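Long-range contact in malarial CLPB2 atpase/hsp101 protein (Plasmodium falciparum, PDB 4IRF), which is the amino-terminal, cargo-binding domain of a ClpB-type AAA+ chaperone that probably hydrolyses ATP to unfold and translocate proteins: residues L13-N18 / K111-H116. Sequence-based numbering, arbitrary orientation.
Sequences LNRTIN and KVDVEH
Arg15 meets Asp113 side-on, its NE and NH2 each taking one oxygen of the carboxylate. The NE bond to OD1 is 2.8 Å and almost straight (175°); NH2 reaches OD2 at 2.7 Å. Both oxygens accept through their syn lone pairs, and the two flat groups lie nearly coplanar, 22° apart, so this paired salt bridge fixes the rotation of each. Arg15 gets there with CG in the crowded position between backbone N and carbonyl carbon (chi1 55°), then an extended chain as far as NE, which passes crosswise over CG2 of Val114. Asp113 OD1 also turns its anti lone pair to the N-H of Val114 at 2.6 Å, while OD2 also pairs with Lys148 of helix 138-151. With two cations around it, the buried carboxylate should stay ionised.

Here the mainly helical Clp N-terminal domain brings the start of its first helix, 14-29, against the loop that leads into helix 114-121, with Leu13 and Asp113 as the two N-cap residues. Val112 O accepts twice from the start of the first helix, its N-cap included: Leu13 N-H approaches in the carbonyl plane at 3.3 Å, and Thr16 OG1, set beside its own backbone N, donates from above that plane at 2.8 Å.

Leu13 packs beside these polar groups. Its CD1 lies 3.4 Å from CG of Asp113, and as near to OD2, and CD2 sits on CB of Lys111, whose chain crosses the leucine at about a right angle, bends at chi2 and leads off to the carbonyl of Gly10. Within the 111-116 segment, the ring of His116 stands edge-on to the Asp113 backbone, ND1 accepting its N-H in the ring plane at 3.0 Å.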
ATOM      1  N   LEU A  13     -12.574   3.938   2.073  1.00 25.62           N
ATOM      2  CA  LEU A  13     -13.366   2.767   1.812  1.00 25.25           C
ATOM      3  C   LEU A  13     -13.010   1.607   2.728  1.00 28.51           C
ATOM      4  O   LEU A  13     -11.948   1.512   3.221  1.00 27.32           O
ATOM      5  CB  LEU A  13     -13.232   2.305   0.394  1.00 23.28           C
ATOM      6  CG  LEU A  13     -13.668   3.255  -0.688  1.00 28.06           C
ATOM      7  CD1 LEU A  13     -13.391   2.683  -2.037  1.00 26.92           C
ATOM      8  CD2 LEU A  13     -15.106   3.592  -0.542  1.00 30.78           C
ATOM      9  N   ASN A  14     -13.950   0.714   2.886  1.00 29.12           N
ATOM     10  CA  ASN A  14     -13.715  -0.481   3.654  1.00 27.62           C
ATOM     11  C   ASN A  14     -12.512  -1.244   3.202  1.00 34.66           C
ATOM     12  O   ASN A  14     -11.801  -1.744   3.973  1.00 26.49           O
ATOM     13  CB  ASN A  14     -14.830  -1.441   3.524  1.00 39.13           C
ATOM     14  CG  ASN A  14     -15.672  -1.537   4.727  1.00 57.87           C
ATOM     15  OD1 ASN A  14     -15.389  -2.284   5.714  1.00 65.19           O
ATOM     16  ND2 ASN A  14     -16.764  -0.883   4.641  1.00 62.09           N
ATOM     17  N   ARG A  15     -12.410  -1.443   1.908  1.00 27.25           N
ATOM     18  CA  ARG A  15     -11.302  -2.230   1.398  1.00 25.86           C
ATOM     19  C   ARG A  15      -9.978  -1.570   1.669  1.00 24.91           C
ATOM     20  O   ARG A  15      -8.970  -2.253   1.803  1.00 25.07           O
ATOM     21  CB  ARG A  15     -11.481  -2.560  -0.094  1.00 23.24           C
ATOM     22  CG  ARG A  15     -11.692  -1.361  -1.031  1.00 24.97           C
ATOM     23  CD  ARG A  15     -11.767  -1.881  -2.475  1.00 28.14           C
ATOM     24  NE  ARG A  15     -12.026  -0.865  -3.498  1.00 26.10           N
ATOM     25  CZ  ARG A  15     -13.059  -0.918  -4.343  1.00 30.53           C
ATOM     26  NH1 ARG A  15     -13.902  -1.936  -4.274  1.00 31.98           N
ATOM     27  NH2 ARG A  15     -13.239   0.026  -5.260  1.00 33.75           N
ATOM     28  N   THR A  16      -9.979  -0.243   1.794  1.00 20.35           N
ATOM     29  CA  THR A  16      -8.742   0.474   2.065  1.00 21.89           C
ATOM     30  C   THR A  16      -8.359   0.251   3.528  1.00 25.86           C
ATOM     31  O   THR A  16      -7.205  -0.077   3.851  1.00 21.80           O
ATOM     32  CB  THR A  16      -8.931   1.982   1.768  1.00 21.71           C
ATOM     33  OG1 THR A  16      -9.308   2.144   0.391  1.00 23.24           O
ATOM     34  CG2 THR A  16      -7.688   2.747   2.046  1.00 22.16           C
ATOM     35  N   ILE A  17      -9.351   0.384   4.403  1.00 20.67           N
ATOM     36  CA  ILE A  17      -9.156   0.165   5.843  1.00 22.71           C
ATOM     37  C   ILE A  17      -8.708  -1.285   6.086  1.00 24.82           C
ATOM     38  O   ILE A  17      -7.825  -1.530   6.890  1.00 24.06           O
ATOM     39  CB  ILE A  17     -10.477   0.382   6.583  1.00 21.36           C
ATOM     40  CG1 ILE A  17     -10.897   1.851   6.538  1.00 31.71           C
ATOM     41  CG2 ILE A  17     -10.349  -0.029   8.039  1.00 24.63           C
ATOM     42  CD1 ILE A  17      -9.900   2.762   7.156  1.00 35.61           C
ATOM     43  N   ASN A  18      -9.321  -2.238   5.384  1.00 23.21           N
ATOM     44  CA  ASN A  18      -8.937  -3.640   5.545  1.00 25.33           C
ATOM     45  C   ASN A  18      -7.480  -3.910   5.169  1.00 26.24           C
ATOM     46  O   ASN A  18      -6.795  -4.703   5.818  1.00 23.74           O
ATOM     47  CB  ASN A  18      -9.881  -4.561   4.762  1.00 30.99           C
ATOM     48  CG  ASN A  18     -11.288  -4.581   5.349  1.00 31.08           C
ATOM     49  OD1 ASN A  18     -11.494  -4.269   6.533  1.00 34.93           O
ATOM     50  ND2 ASN A  18     -12.268  -4.963   4.525  1.00 36.64           N
ATOM     51  N   LYS A 111     -13.976   9.338  -1.793  1.00 32.28           N
ATOM     52  CA  LYS A 111     -13.347   8.370  -0.891  1.00 23.78           C
ATOM     53  C   LYS A 111     -11.925   7.981  -1.312  1.00 26.94           C
ATOM     54  O   LYS A 111     -11.573   8.028  -2.509  1.00 24.64           O
ATOM     55  CB  LYS A 111     -14.180   7.098  -0.785  1.00 26.28           C
ATOM     56  CG  LYS A 111     -15.677   7.299  -0.713  1.00 30.99           C
ATOM     57  CD  LYS A 111     -16.133   7.653   0.689  1.00 40.07           C
ATOM     58  CE  LYS A 111     -17.650   7.483   0.798  1.00 49.30           C
ATOM     59  NZ  LYS A 111     -18.090   7.816   2.172  1.00 55.77           N
ATOM     60  N   VAL A 112     -11.135   7.536  -0.330  1.00 23.17           N
ATOM     61  CA  VAL A 112      -9.791   7.062  -0.577  1.00 20.12           C
ATOM     62  C   VAL A 112      -9.844   5.561  -0.903  1.00 20.90           C
ATOM     63  O   VAL A 112     -10.242   4.759  -0.076  1.00 22.85           O
ATOM     64  CB  VAL A 112      -8.862   7.325   0.634  1.00 20.37           C
ATOM     65  CG1 VAL A 112      -7.442   6.903   0.316  1.00 23.24           C
ATOM     66  CG2 VAL A 112      -8.884   8.812   1.006  1.00 23.34           C
ATOM     67  N   ASP A 113      -9.483   5.210  -2.133  1.00 23.06           N
ATOM     68  CA  ASP A 113      -9.516   3.821  -2.595  1.00 22.33           C
ATOM     69  C   ASP A 113      -8.103   3.259  -2.670  1.00 19.65           C
ATOM     70  O   ASP A 113      -7.112   3.934  -2.385  1.00 19.33           O
ATOM     71  CB  ASP A 113     -10.213   3.741  -3.978  1.00 22.73           C
ATOM     72  CG  ASP A 113     -10.869   2.388  -4.233  1.00 27.64           C
ATOM     73  OD1 ASP A 113     -10.411   1.377  -3.675  1.00 23.93           O
ATOM     74  OD2 ASP A 113     -11.852   2.337  -5.005  1.00 32.01           O
ATOM     75  N   VAL A 114      -8.000   2.003  -3.078  1.00 20.92           N
ATOM     76  CA  VAL A 114      -6.714   1.332  -3.158  1.00 23.04           C
ATOM     77  C   VAL A 114      -5.708   1.998  -4.084  1.00 23.61           C
ATOM     78  O   VAL A 114      -4.527   2.020  -3.776  1.00 21.35           O
ATOM     79  CB  VAL A 114      -6.911  -0.161  -3.540  1.00 25.34           C
ATOM     80  CG1 VAL A 114      -5.608  -0.897  -3.500  1.00 22.89           C
ATOM     81  CG2 VAL A 114      -7.863  -0.804  -2.568  1.00 21.29           C
ATOM     82  N   GLU A 115      -6.162   2.539  -5.223  1.00 21.01           N
ATOM     83  CA  GLU A 115      -5.232   3.202  -6.138  1.00 18.91           C
ATOM     84  C   GLU A 115      -4.625   4.436  -5.489  1.00 18.65           C
ATOM     85  O   GLU A 115      -3.491   4.809  -5.795  1.00 23.15           O
ATOM     86  CB  GLU A 115      -5.962   3.671  -7.398  1.00 23.26           C
ATOM     87  CG  GLU A 115      -6.491   2.520  -8.277  1.00 32.45           C
ATOM     88  CD  GLU A 115      -7.858   1.991  -7.855  1.00 22.84           C
ATOM     89  OE1 GLU A 115      -8.352   2.281  -6.737  1.00 27.78           O
ATOM     90  OE2 GLU A 115      -8.458   1.248  -8.682  1.00 29.90           O
ATOM     91  N   HIS A 116      -5.400   5.105  -4.646  1.00 20.78           N
ATOM     92  CA  HIS A 116      -4.921   6.327  -3.989  1.00 17.35           C
ATOM     93  C   HIS A 116      -3.887   5.980  -2.921  1.00 19.54           C
ATOM     94  O   HIS A 116      -2.869   6.658  -2.790  1.00 20.77           O
ATOM     95  CB  HIS A 116      -6.106   7.096  -3.406  1.00 20.81           C
ATOM     96  CG  HIS A 116      -7.141   7.401  -4.448  1.00 23.40           C
ATOM     97  ND1 HIS A 116      -8.426   6.912  -4.380  1.00 25.33           N
ATOM     98  CD2 HIS A 116      -7.049   8.079  -5.617  1.00 25.42           C
ATOM     99  CE1 HIS A 116      -9.098   7.311  -5.453  1.00 26.22           C
ATOM    100  NE2 HIS A 116      -8.286   8.019  -6.215  1.00 23.86           N
TER